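Local coordinates for UDP-N-Acetylglucosamine 2-Epimerase (Thermus thermophilus, PDB 1V4V), which probably catalyses the interconversion of UDP-N-acetylglucosamine and its C2 epimer UDP-N-acetylmannosamine, using a two-domain GT-B-type fold that assembles as a homodimer, at residues A[10-15]-A[19-24]; A[70-75]-A[133-138]; A[85-90]-A[109-114]; A[175-180]-A[355-360]. One frame throughout, in Å; residues are numbered along the deposited sequence.

Contact 1: A[10-15]-A[19-24]; sequences LAFGTR and TKMAPV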
loop_
_atom_site.group_PDB
_atom_site.type_symbol
_atom_site.label_atom_id
_atom_site.label_comp_id
_atom_site.label_asym_id
_atom_site.label_seq_id
_atom_site.Cartn_x
_atom_site.Cartn_y
_atom_site.Cartn_z
ATOM N N LEU A 10 -17.804 -4.179 6.709
ATOM C CA LEU A 10 -17.642 -3.901 5.287
ATOM C C LEU A 10 -17.700 -2.385 5.189
ATOM O O LEU A 10 -18.702 -1.773 5.553
ATOM C CB LEU A 10 -18.776 -4.518 4.462
ATOM C CG LEU A 10 -18.814 -6.041 4.384
ATOM C CD1 LEU A 10 -19.322 -6.613 5.703
ATOM C CD2 LEU A 10 -19.733 -6.462 3.244
ATOM N N ALA A 11 -16.617 -1.780 4.712
ATOM C CA ALA A 11 -16.547 -0.334 4.592
ATOM C C ALA A 11 -16.490 0.102 3.133
ATOM O O ALA A 11 -15.596 -0.305 2.399
ATOM C CB ALA A 11 -15.322 0.175 5.336
ATOM N N PHE A 12 -17.452 0.922 2.726
ATOM C CA PHE A 12 -17.520 1.424 1.354
ATOM C C PHE A 12 -18.318 2.722 1.329
ATOM O O PHE A 12 -19.036 3.031 2.285
ATOM C CB PHE A 12 -18.146 0.368 0.444
ATOM C CG PHE A 12 -19.449 -0.177 0.952
ATOM C CD1 PHE A 12 -20.638 0.512 0.739
ATOM C CD2 PHE A 12 -19.483 -1.376 1.662
ATOM C CE1 PHE A 12 -21.848 0.015 1.225
ATOM C CE2 PHE A 12 -20.690 -1.882 2.154
ATOM C CZ PHE A 12 -21.873 -1.187 1.935
ATOM N N GLY A 13 -18.203 3.489 0.246
ATOM C CA GLY A 13 -18.913 4.754 0.193
ATOM C C GLY A 13 -19.601 5.158 -1.101
ATOM O O GLY A 13 -20.051 6.294 -1.218
ATOM N N THR A 14 -19.682 4.255 -2.073
ATOM C CA THR A 14 -20.346 4.575 -3.332
ATOM C C THR A 14 -21.334 3.475 -3.688
ATOM O O THR A 14 -21.200 2.334 -3.240
ATOM C CB THR A 14 -19.337 4.720 -4.492
ATOM O OG1 THR A 14 -18.854 3.426 -4.874
ATOM C CG2 THR A 14 -18.160 5.591 -4.067
ATOM N N ARG A 15 -22.322 3.817 -4.505
ATOM C CA ARG A 15 -23.336 2.855 -4.908
ATOM C C ARG A 15 -22.753 1.640 -5.622
ATOM O O ARG A 15 -23.152 0.512 -5.347
ATOM C CB ARG A 15 -24.398 3.547 -5.768
ATOM C CG ARG A 15 -25.323 4.430 -4.943
ATOM C CD ARG A 15 -26.342 5.175 -5.791
ATOM N NE ARG A 15 -25.728 6.234 -6.586
ATOM C CZ ARG A 15 -26.413 7.156 -7.257
ATOM N NH1 ARG A 15 -25.772 8.084 -7.954
ATOM N NH2 ARG A 15 -27.739 7.153 -7.222
ATOM N N THR A 19 -23.139 -2.273 -4.297
ATOM C CA THR A 19 -23.680 -3.342 -5.125
ATOM C C THR A 19 -22.798 -4.580 -5.120
ATOM O O THR A 19 -23.288 -5.697 -4.986
ATOM C CB THR A 19 -23.859 -2.870 -6.589
ATOM O OG1 THR A 19 -24.816 -1.804 -6.630
ATOM C CG2 THR A 19 -24.340 -4.014 -7.466
ATOM N N LYS A 20 -21.492 -4.383 -5.264
ATOM C CA LYS A 20 -20.568 -5.508 -5.288
ATOM C C LYS A 20 -20.331 -6.111 -3.905
ATOM O O LYS A 20 -19.915 -7.264 -3.791
ATOM C CB LYS A 20 -19.236 -5.076 -5.903
ATOM C CG LYS A 20 -19.347 -4.670 -7.369
ATOM C CD LYS A 20 -17.991 -4.295 -7.938
ATOM C CE LYS A 20 -18.099 -3.855 -9.395
ATOM N NZ LYS A 20 -18.671 -4.922 -10.253
HETATM N N MSE A 21 -20.611 -5.340 -2.857
HETATM C CA MSE A 21 -20.409 -5.828 -1.495
HETATM C C MSE A 21 -21.639 -6.504 -0.887
HETATM O O MSE A 21 -21.509 -7.359 -0.008
HETATM C CB MSE A 21 -19.948 -4.680 -0.591
HETATM C CG MSE A 21 -18.544 -4.195 -0.901
HETATM SE SE MSE A 21 -17.171 -5.505 -0.520
HETATM C CE MSE A 21 -16.195 -4.495 0.820
ATOM N N ALA A 22 -22.826 -6.129 -1.361
ATOM C CA ALA A 22 -24.076 -6.702 -0.857
ATOM C C ALA A 22 -24.053 -8.233 -0.824
ATOM O O ALA A 22 -24.450 -8.846 0.173
ATOM C CB ALA A 22 -25.259 -6.207 -1.700
ATOM N N PRO A 23 -23.591 -8.875 -1.911
ATOM C CA PRO A 23 -23.541 -10.342 -1.938
ATOM C C PRO A 23 -22.648 -10.908 -0.836
ATOM O O PRO A 23 -22.913 -11.985 -0.294
ATOM C CB PRO A 23 -22.989 -10.646 -3.329
ATOM C CG PRO A 23 -23.465 -9.486 -4.147
ATOM C CD PRO A 23 -23.234 -8.314 -3.227
ATOM N N VAL A 24 -21.575 -10.185 -0.523
ATOM C CA VAL A 24 -20.641 -10.604 0.518
ATOM C C VAL A 24 -21.313 -10.467 1.882
ATOM O O VAL A 24 -21.256 -11.375 2.707
ATOM C CB VAL A 24 -19.362 -9.736 0.491
ATOM C CG1 VAL A 24 -18.419 -10.153 1.623
ATOM C CG2 VAL A 24 -18.674 -9.872 -0.862
#
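Phe-12 sets CG between its backbone N and carbonyl carbon (chi1 51°), while Met-21, a selenomethionine, carries CG beside its own N, anti to the carbonyl carbon (chi1 -69°). These torsions lead the two side chains past each other in opposite directions, inside the first beta-alpha-beta unit (strand 6-12, helix 15-29, strand 34-40) of a Rossmann-like domain. The short segments 10-12 and 19-24 run antiparallel with their axes 9.8 Å apart, as expected when a helix returns over its own strand. CG of Met-21 approaches CD2 of Phe-12 obliquely at 3.9 Å, and Met-21 CB lies 4.0 Å from Phe-12 CE2, so CB and CG of Met-21 lie close to the CD2-CE2 bond. Leu-10, two residues earlier on the same side of the strand, brings CD2 to 4.2 Å from Met-21 CB and equally 4.2 Å from Val-24 CG1. Met-21 and Val-24 also pack on Leu-96 of strand 94-98, and Phe-12 touches Leu-48 of helix 45-53. At the other end, Thr-19 N donates to Arg-15 O over 3.0 Å in the first turn of helix 15-29. Pro-23, which has no N-H to give, accompanies a kink; there Val-24 N makes only a weak 2.9 Å bond to Met-21 O, and this same oxygen lies 3.8 Å from Leu-10 CD2.

Contact 2: A[70-75]-A[133-138]; sequences QALPDL and PFPEEA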
loop_
_atom_site.group_PDB
_atom_site.type_symbol
_atom_site.label_atom_id
_atom_site.label_comp_id
_atom_site.label_asym_id
_atom_site.label_seq_id
_atom_site.Cartn_x
_atom_site.Cartn_y
_atom_site.Cartn_z
ATOM N N GLN A 70 -12.217 18.255 -2.270
ATOM C CA GLN A 70 -11.115 18.454 -1.335
ATOM C C GLN A 70 -9.799 17.847 -1.827
ATOM O O GLN A 70 -9.793 16.805 -2.478
ATOM C CB GLN A 70 -11.523 17.844 0.010
ATOM C CG GLN A 70 -10.469 17.800 1.084
ATOM C CD GLN A 70 -11.054 17.386 2.425
ATOM O OE1 GLN A 70 -11.814 16.418 2.513
ATOM N NE2 GLN A 70 -10.695 18.113 3.477
ATOM N N ALA A 71 -8.688 18.512 -1.515
ATOM C CA ALA A 71 -7.362 18.039 -1.916
ATOM C C ALA A 71 -7.126 16.654 -1.322
ATOM O O ALA A 71 -7.516 16.383 -0.189
ATOM C CB ALA A 71 -6.290 19.010 -1.430
ATOM N N LEU A 72 -6.469 15.784 -2.081
ATOM C CA LEU A 72 -6.228 14.422 -1.626
ATOM C C LEU A 72 -5.574 14.275 -0.247
ATOM O O LEU A 72 -6.021 13.464 0.562
ATOM C CB LEU A 72 -5.425 13.656 -2.684
ATOM C CG LEU A 72 -6.162 13.546 -4.025
ATOM C CD1 LEU A 72 -5.347 12.726 -5.008
ATOM C CD2 LEU A 72 -7.527 12.897 -3.805
ATOM N N PRO A 73 -4.507 15.043 0.042
ATOM C CA PRO A 73 -3.893 14.893 1.369
ATOM C C PRO A 73 -4.865 15.242 2.504
ATOM O O PRO A 73 -4.870 14.594 3.553
ATOM C CB PRO A 73 -2.713 15.859 1.320
ATOM C CG PRO A 73 -2.332 15.841 -0.142
ATOM C CD PRO A 73 -3.679 15.894 -0.829
ATOM N N ASP A 74 -5.679 16.270 2.291
ATOM C CA ASP A 74 -6.638 16.685 3.309
ATOM C C ASP A 74 -7.742 15.651 3.481
ATOM O O ASP A 74 -8.180 15.388 4.601
ATOM C CB ASP A 74 -7.227 18.048 2.953
ATOM C CG ASP A 74 -6.169 19.135 2.896
ATOM O OD1 ASP A 74 -5.530 19.398 3.936
ATOM O OD2 ASP A 74 -5.970 19.721 1.812
ATOM N N LEU A 75 -8.191 15.056 2.382
ATOM C CA LEU A 75 -9.230 14.035 2.468
ATOM C C LEU A 75 -8.729 12.847 3.279
ATOM O O LEU A 75 -9.407 12.382 4.192
ATOM C CB LEU A 75 -9.652 13.547 1.080
ATOM C CG LEU A 75 -10.571 12.317 1.141
ATOM C CD1 LEU A 75 -11.893 12.710 1.799
ATOM C CD2 LEU A 75 -10.806 11.753 -0.249
ATOM N N PRO A 133 -3.917 4.953 -13.861
ATOM C CA PRO A 133 -4.661 6.071 -13.277
ATOM C C PRO A 133 -4.065 6.593 -11.967
ATOM O O PRO A 133 -3.538 5.825 -11.156
ATOM C CB PRO A 133 -6.048 5.478 -13.074
ATOM C CG PRO A 133 -5.720 4.081 -12.659
ATOM C CD PRO A 133 -4.643 3.686 -13.657
ATOM N N PHE A 134 -4.148 7.904 -11.776
ATOM C CA PHE A 134 -3.641 8.548 -10.570
ATOM C C PHE A 134 -4.836 9.102 -9.806
ATOM O O PHE A 134 -5.682 9.788 -10.384
ATOM C CB PHE A 134 -2.702 9.701 -10.935
ATOM C CG PHE A 134 -2.287 10.541 -9.760
ATOM C CD1 PHE A 134 -1.268 10.118 -8.908
ATOM C CD2 PHE A 134 -2.932 11.741 -9.485
ATOM C CE1 PHE A 134 -0.901 10.877 -7.805
ATOM C CE2 PHE A 134 -2.574 12.512 -8.379
ATOM C CZ PHE A 134 -1.554 12.078 -7.536
ATOM N N PRO A 135 -4.922 8.828 -8.496
ATOM C CA PRO A 135 -3.993 8.054 -7.664
ATOM C C PRO A 135 -4.433 6.602 -7.450
ATOM O O PRO A 135 -3.894 5.909 -6.587
ATOM C CB PRO A 135 -3.998 8.835 -6.363
ATOM C CG PRO A 135 -5.457 9.177 -6.233
ATOM C CD PRO A 135 -5.838 9.617 -7.649
ATOM N N GLU A 136 -5.397 6.142 -8.242
ATOM C CA GLU A 136 -5.940 4.789 -8.104
ATOM C C GLU A 136 -4.966 3.619 -8.147
ATOM O O GLU A 136 -5.092 2.689 -7.351
ATOM C CB GLU A 136 -7.050 4.557 -9.137
ATOM C CG GLU A 136 -8.331 5.336 -8.865
ATOM C CD GLU A 136 -8.304 6.755 -9.407
ATOM O OE1 GLU A 136 -9.313 7.469 -9.230
ATOM O OE2 GLU A 136 -7.287 7.159 -10.011
ATOM N N GLU A 137 -4.019 3.636 -9.080
ATOM C CA GLU A 137 -3.049 2.546 -9.160
ATOM C C GLU A 137 -2.258 2.497 -7.851
ATOM O O GLU A 137 -2.028 1.424 -7.286
ATOM C CB GLU A 137 -2.088 2.753 -10.338
ATOM C CG GLU A 137 -0.947 1.730 -10.393
ATOM C CD GLU A 137 -1.356 0.382 -10.971
ATOM O OE1 GLU A 137 -2.565 0.058 -10.993
ATOM O OE2 GLU A 137 -0.446 -0.370 -11.393
ATOM N N ALA A 138 -1.840 3.665 -7.367
ATOM C CA ALA A 138 -1.094 3.721 -6.114
ATOM C C ALA A 138 -2.002 3.275 -4.977
ATOM O O ALA A 138 -1.599 2.487 -4.123
ATOM C CB ALA A 138 -0.591 5.142 -5.851
#
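Leu-72 meets Pro-135 through a single methyl branch, and the distances along its side chain show how narrow the contact is. CB starts 5.7 Å from Pro-135 CG, too far to pack. Leu-72 CG, held beside the backbone N and anti to the carbonyl carbon (chi1 -61°), closes to 4.9 Å from Pro-135 CG. From there the branches diverge: CD2 remains 4.9 Å from Pro-135 CG, whereas CD1 arrives at 3.8 Å from it and 4.1 Å from Pro-135 CD. The methyl CD1 thus meets the CG-CD side of the pyrrolidine. CD1 also comes obliquely to the Phe-134 ring, 4.4 Å from CE2. One face of that ring is covered by its own neighbour, Pro-135 CB sitting 3.9 Å above the ring plane, over the centre; the peptide between Phe-134 and Pro-135 is cis, which folds the phenyl ring and the proline together. The whole contact is apolar and lies near the protein surface. Leu-72 belongs to the first turn of helix 72-89 and Pro-135 immediately precedes helix 136-146, so two helix starts are joined here. Helix 102-113 adds Leu-102 against Leu-72, and Phe-112 and Leu-113 of the second subunit pack on Phe-134 at the dimer interface.

Contact 3: A[85-90]-A[109-114]; sequences RALKEM and WAAFLE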
loop_
_atom_site.group_PDB
_atom_site.type_symbol
_atom_site.label_atom_id
_atom_site.label_comp_id
_atom_site.label_asym_id
_atom_site.label_seq_id
_atom_site.Cartn_x
_atom_site.Cartn_y
_atom_site.Cartn_z
ATOM N N ARG A 85 -11.170 5.029 14.700
ATOM C CA ARG A 85 -12.039 5.056 15.874
ATOM C C ARG A 85 -13.321 4.269 15.637
ATOM O O ARG A 85 -13.772 3.525 16.512
ATOM C CB ARG A 85 -12.380 6.500 16.258
ATOM C CG ARG A 85 -13.261 6.606 17.504
ATOM C CD ARG A 85 -13.310 8.018 18.077
ATOM N NE ARG A 85 -13.718 9.014 17.092
ATOM C CZ ARG A 85 -12.872 9.741 16.365
ATOM N NH1 ARG A 85 -11.564 9.588 16.510
ATOM N NH2 ARG A 85 -13.336 10.618 15.490
ATOM N N ALA A 86 -13.908 4.433 14.455
ATOM C CA ALA A 86 -15.140 3.727 14.120
ATOM C C ALA A 86 -14.937 2.214 14.109
ATOM O O ALA A 86 -15.775 1.469 14.617
ATOM C CB ALA A 86 -15.670 4.199 12.754
ATOM N N LEU A 87 -13.828 1.752 13.538
ATOM C CA LEU A 87 -13.579 0.318 13.471
ATOM C C LEU A 87 -13.328 -0.278 14.852
ATOM O O LEU A 87 -13.723 -1.411 15.130
ATOM C CB LEU A 87 -12.389 0.025 12.549
ATOM C CG LEU A 87 -12.618 0.441 11.089
ATOM C CD1 LEU A 87 -11.355 0.187 10.279
ATOM C CD2 LEU A 87 -13.803 -0.345 10.507
ATOM N N LYS A 88 -12.683 0.497 15.714
ATOM C CA LYS A 88 -12.377 0.049 17.063
ATOM C C LYS A 88 -13.651 0.021 17.910
ATOM O O LYS A 88 -13.903 -0.943 18.638
ATOM C CB LYS A 88 -11.341 0.984 17.692
ATOM C CG LYS A 88 -10.701 0.463 18.967
ATOM C CD LYS A 88 -9.694 1.467 19.511
ATOM C CE LYS A 88 -9.045 0.970 20.794
ATOM N NZ LYS A 88 -8.121 1.989 21.377
ATOM N N GLU A 89 -14.455 1.073 17.802
ATOM C CA GLU A 89 -15.700 1.170 18.561
ATOM C C GLU A 89 -16.743 0.152 18.102
ATOM O O GLU A 89 -17.601 -0.262 18.882
ATOM C CB GLU A 89 -16.267 2.589 18.469
ATOM C CG GLU A 89 -15.402 3.639 19.157
ATOM C CD GLU A 89 -15.989 5.039 19.090
ATOM O OE1 GLU A 89 -15.375 5.967 19.655
ATOM O OE2 GLU A 89 -17.063 5.213 18.478
HETATM N N MSE A 90 -16.672 -0.247 16.835
HETATM C CA MSE A 90 -17.602 -1.235 16.295
HETATM C C MSE A 90 -17.138 -2.644 16.667
HETATM O O MSE A 90 -17.850 -3.621 16.422
HETATM C CB MSE A 90 -17.696 -1.115 14.768
HETATM C CG MSE A 90 -18.360 0.159 14.279
HETATM SE SE MSE A 90 -18.106 0.428 12.359
HETATM C CE MSE A 90 -19.719 -0.454 11.726
ATOM N N TRP A 109 -5.726 1.396 5.953
ATOM C CA TRP A 109 -4.572 1.757 6.773
ATOM C C TRP A 109 -5.011 1.957 8.229
ATOM O O TRP A 109 -4.296 1.582 9.160
ATOM C CB TRP A 109 -3.906 3.023 6.221
ATOM C CG TRP A 109 -2.545 3.313 6.810
ATOM C CD1 TRP A 109 -1.688 2.417 7.386
ATOM C CD2 TRP A 109 -1.883 4.581 6.849
ATOM N NE1 TRP A 109 -0.533 3.051 7.782
ATOM C CE2 TRP A 109 -0.627 4.379 7.465
ATOM C CE3 TRP A 109 -2.228 5.870 6.424
ATOM C CZ2 TRP A 109 0.286 5.420 7.665
ATOM C CZ3 TRP A 109 -1.318 6.905 6.623
ATOM C CH2 TRP A 109 -0.077 6.671 7.237
ATOM N N ALA A 110 -6.196 2.533 8.416
ATOM C CA ALA A 110 -6.734 2.756 9.755
ATOM C C ALA A 110 -6.913 1.403 10.440
ATOM O O ALA A 110 -6.555 1.236 11.605
ATOM C CB ALA A 110 -8.071 3.480 9.667
ATOM N N ALA A 111 -7.465 0.436 9.709
ATOM C CA ALA A 111 -7.677 -0.902 10.241
ATOM C C ALA A 111 -6.339 -1.517 10.619
ATOM O O ALA A 111 -6.179 -2.074 11.709
ATOM C CB ALA A 111 -8.378 -1.774 9.205
ATOM N N PHE A 112 -5.370 -1.417 9.715
ATOM C CA PHE A 112 -4.049 -1.971 9.981
ATOM C C PHE A 112 -3.432 -1.349 11.241
ATOM O O PHE A 112 -2.869 -2.055 12.076
ATOM C CB PHE A 112 -3.112 -1.729 8.794
ATOM C CG PHE A 112 -1.734 -2.280 9.005
ATOM C CD1 PHE A 112 -1.483 -3.638 8.842
ATOM C CD2 PHE A 112 -0.700 -1.453 9.431
ATOM C CE1 PHE A 112 -0.221 -4.167 9.106
ATOM C CE2 PHE A 112 0.564 -1.974 9.698
ATOM C CZ PHE A 112 0.800 -3.335 9.535
ATOM N N LEU A 113 -3.534 -0.029 11.370
ATOM C CA LEU A 113 -2.967 0.661 12.529
ATOM C C LEU A 113 -3.643 0.263 13.840
ATOM O O LEU A 113 -3.044 0.369 14.913
ATOM C CB LEU A 113 -3.044 2.179 12.336
ATOM C CG LEU A 113 -2.124 2.740 11.238
ATOM C CD1 LEU A 113 -2.341 4.233 11.107
ATOM C CD2 LEU A 113 -0.664 2.438 11.572
ATOM N N GLU A 114 -4.888 -0.194 13.750
ATOM C CA GLU A 114 -5.636 -0.616 14.929
ATOM C C GLU A 114 -5.469 -2.115 15.153
ATOM O O GLU A 114 -6.070 -2.691 16.061
ATOM C CB GLU A 114 -7.118 -0.264 14.767
ATOM C CG GLU A 114 -7.382 1.233 14.753
ATOM C CD GLU A 114 -6.886 1.925 16.016
ATOM O OE1 GLU A 114 -6.584 3.135 15.955
ATOM O OE2 GLU A 114 -6.802 1.263 17.074
#
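Leu-87 CD1 touches Ala-111 CB at 3.7 Å and Ala-111 CA at 3.8 Å, a methyl branch laid against the small side chain and backbone of the facing helix. The alanine permits close approach: the CA atoms of Leu-87 and Ala-111 are only 6.8 Å apart. Next to this buried pair, nearer solvent, Lys-88 and Glu-114 cross at about a right angle. Lys-88 is extended throughout, with CG anti to the backbone N (chi1 -167°), and it passes the carboxylate with its aliphatic part, CD lying 3.8 Å from Glu-114 OE2. Lys-88 NZ ends 4.6 Å from Glu-114 OE2, beyond a salt bridge, so the opposite charges probably contribute only a mild attraction. Glu-114, bent at chi2, lies in addition against Ala-84 one turn back on helix 72-89. In the second shell, Leu-39 of strand 34-40 packs on Leu-87 from the sheet and Ile-116 from the loop after helix 102-113, while Trp-109 turns to the dimer interface and meets Phe-105 of the second subunit edge-to-face. Helices 72-89 and 102-113, separated in sequence by strand 94-98, are thereby packed as neighbours against the parallel sheet, the layered alpha/beta construction of a Rossmann-like domain in a GT-B fold.

Contact 4: A[175-180]-A[355-360]; sequences GQTGVD and LMVARG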
loop_
_atom_site.group_PDB
_atom_site.type_symbol
_atom_site.label_atom_id
_atom_site.label_comp_id
_atom_site.label_asym_id
_atom_site.label_seq_id
_atom_site.Cartn_x
_atom_site.Cartn_y
_atom_site.Cartn_z
ATOM N N GLY A 175 -13.708 -14.896 -8.567
ATOM C CA GLY A 175 -14.595 -14.576 -9.671
ATOM C C GLY A 175 -15.197 -13.248 -9.237
ATOM O O GLY A 175 -14.864 -12.762 -8.154
ATOM N N GLN A 176 -16.083 -12.656 -10.033
ATOM C CA GLN A 176 -16.653 -11.365 -9.661
ATOM C C GLN A 176 -17.935 -11.406 -8.834
ATOM O O GLN A 176 -18.889 -12.101 -9.184
ATOM C CB GLN A 176 -16.890 -10.525 -10.919
ATOM C CG GLN A 176 -15.631 -10.281 -11.733
ATOM C CD GLN A 176 -15.801 -9.165 -12.748
ATOM O OE1 GLN A 176 -15.123 -9.135 -13.777
ATOM N NE2 GLN A 176 -16.704 -8.233 -12.456
ATOM N N THR A 177 -17.963 -10.655 -7.735
ATOM C CA THR A 177 -19.159 -10.624 -6.905
ATOM C C THR A 177 -20.265 -9.901 -7.669
ATOM O O THR A 177 -21.445 -10.020 -7.332
ATOM C CB THR A 177 -18.918 -9.905 -5.556
ATOM O OG1 THR A 177 -18.561 -8.539 -5.787
ATOM C CG2 THR A 177 -17.813 -10.603 -4.773
ATOM N N GLY A 178 -19.874 -9.160 -8.705
ATOM C CA GLY A 178 -20.845 -8.444 -9.516
ATOM C C GLY A 178 -21.879 -9.394 -10.098
ATOM O O GLY A 178 -23.045 -9.029 -10.281
ATOM N N VAL A 179 -21.452 -10.618 -10.393
ATOM C CA VAL A 179 -22.352 -11.632 -10.933
ATOM C C VAL A 179 -23.424 -11.945 -9.890
ATOM O O VAL A 179 -24.619 -11.942 -10.192
ATOM C CB VAL A 179 -21.586 -12.926 -11.279
ATOM C CG1 VAL A 179 -22.549 -13.978 -11.834
ATOM C CG2 VAL A 179 -20.500 -12.622 -12.290
ATOM N N ASP A 180 -22.983 -12.206 -8.659
ATOM C CA ASP A 180 -23.896 -12.501 -7.553
ATOM C C ASP A 180 -24.906 -11.360 -7.406
ATOM O O ASP A 180 -26.094 -11.589 -7.181
ATOM C CB ASP A 180 -23.139 -12.601 -6.221
ATOM C CG ASP A 180 -22.033 -13.632 -6.235
ATOM O OD1 ASP A 180 -21.250 -13.669 -7.205
ATOM O OD2 ASP A 180 -21.936 -14.401 -5.257
ATOM N N LEU A 355 -20.093 -15.813 -1.598
ATOM C CA LEU A 355 -20.000 -16.902 -0.637
ATOM C C LEU A 355 -18.543 -17.285 -0.414
ATOM O O LEU A 355 -18.145 -17.600 0.705
ATOM C CB LEU A 355 -20.788 -18.119 -1.131
ATOM C CG LEU A 355 -20.813 -19.337 -0.202
ATOM C CD1 LEU A 355 -21.373 -18.939 1.158
ATOM C CD2 LEU A 355 -21.661 -20.435 -0.829
HETATM N N MSE A 356 -17.748 -17.259 -1.481
HETATM C CA MSE A 356 -16.334 -17.595 -1.366
HETATM C C MSE A 356 -15.581 -16.548 -0.553
HETATM O O MSE A 356 -14.707 -16.892 0.246
HETATM C CB MSE A 356 -15.695 -17.743 -2.747
HETATM C CG MSE A 356 -15.979 -19.085 -3.407
HETATM SE SE MSE A 356 -15.005 -19.296 -5.051
HETATM C CE MSE A 356 -13.253 -18.841 -4.348
ATOM N N VAL A 357 -15.911 -15.274 -0.756
ATOM C CA VAL A 357 -15.268 -14.207 0.002
ATOM C C VAL A 357 -15.613 -14.416 1.473
ATOM O O VAL A 357 -14.734 -14.382 2.340
ATOM C CB VAL A 357 -15.765 -12.809 -0.444
ATOM C CG1 VAL A 357 -15.265 -11.729 0.522
ATOM C CG2 VAL A 357 -15.276 -12.514 -1.852
ATOM N N ALA A 358 -16.895 -14.656 1.745
ATOM C CA ALA A 358 -17.370 -14.875 3.109
ATOM C C ALA A 358 -16.669 -16.059 3.763
ATOM O O ALA A 358 -16.265 -15.990 4.926
ATOM C CB ALA A 358 -18.885 -15.099 3.107
ATOM N N ARG A 359 -16.525 -17.148 3.015
ATOM C CA ARG A 359 -15.868 -18.338 3.538
ATOM C C ARG A 359 -14.375 -18.088 3.714
ATOM O O ARG A 359 -13.738 -18.680 4.583
ATOM C CB ARG A 359 -16.106 -19.527 2.607
ATOM C CG ARG A 359 -17.535 -20.060 2.680
ATOM C CD ARG A 359 -17.801 -21.144 1.653
ATOM N NE ARG A 359 -19.122 -21.745 1.838
ATOM C CZ ARG A 359 -19.675 -22.614 0.997
ATOM N NH1 ARG A 359 -19.024 -22.988 -0.097
ATOM N NH2 ARG A 359 -20.876 -23.117 1.255
ATOM N N GLY A 360 -13.817 -17.217 2.878
ATOM C CA GLY A 360 -12.407 -16.896 2.993
ATOM C C GLY A 360 -12.153 -16.186 4.312
ATOM O O GLY A 360 -11.158 -16.450 4.985
HETATM O O HOH W 1 -22.718 -15.547 -2.985
#
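Asp-180 OD2 is gripped from two directions: a bridging water donates to it over 2.7 Å, and the backbone N of Gly-354 supplies a second hydrogen bond. The same water accepts a weak bond from Leu-355 N at 3.0 Å, which makes it the link between the carboxylate and segment 355-360, since OD2 itself stays 4.3 Å from Leu-355 N. OD1 adds a weak bond from Ala-353 N. Successive amides at the start of helix 353-364 therefore converge on one carboxylate, and the positive end of that helix would be expected to favour its ionised form. One turn earlier, Thr-177 divides its branches. With OG1 between the backbone N and the carbonyl carbon (chi1 62°), the hydroxyl bonds Lys-20 O, while the methyl CG2 is left to face Val-357 CG2 at 4.3 Å. This apolar touch is loose, and the two segments bury just 83 Å² in all, so the polar link, the water bridge together with the amides of Ala-353 and Gly-354, is more specific. Helix 15-29 lies beside both partners. Helix 353-364 thus packs on helix 15-29 of the N-terminal domain and on helix 177-188, which follows that domain's last strand, consistent with the crossing-back of the C-terminal helix in GT-B proteins.

The four contacts fall into two groups. Contacts 1 and 4, with centres 12 Å apart, touch directly: Pro-23 CB lies 3.5 Å from Asp-180 CB, and Val-24 CG1 meets Val-357 CG1 at 3.7 Å, so helix 15-29 of the first beta-alpha-beta unit packs on both helix 177-188 and helix 353-364. Contacts 2 and 3 share helix 72-89, one near its start and the other near its end, with centres about 21 Å apart, and both reach the second subunit. Contact 3 comes within about 5 Å of contact 1 at the nearest atoms, without touching. No ligand marks the active site, which in GT-B enzymes lies in the cleft between the domains.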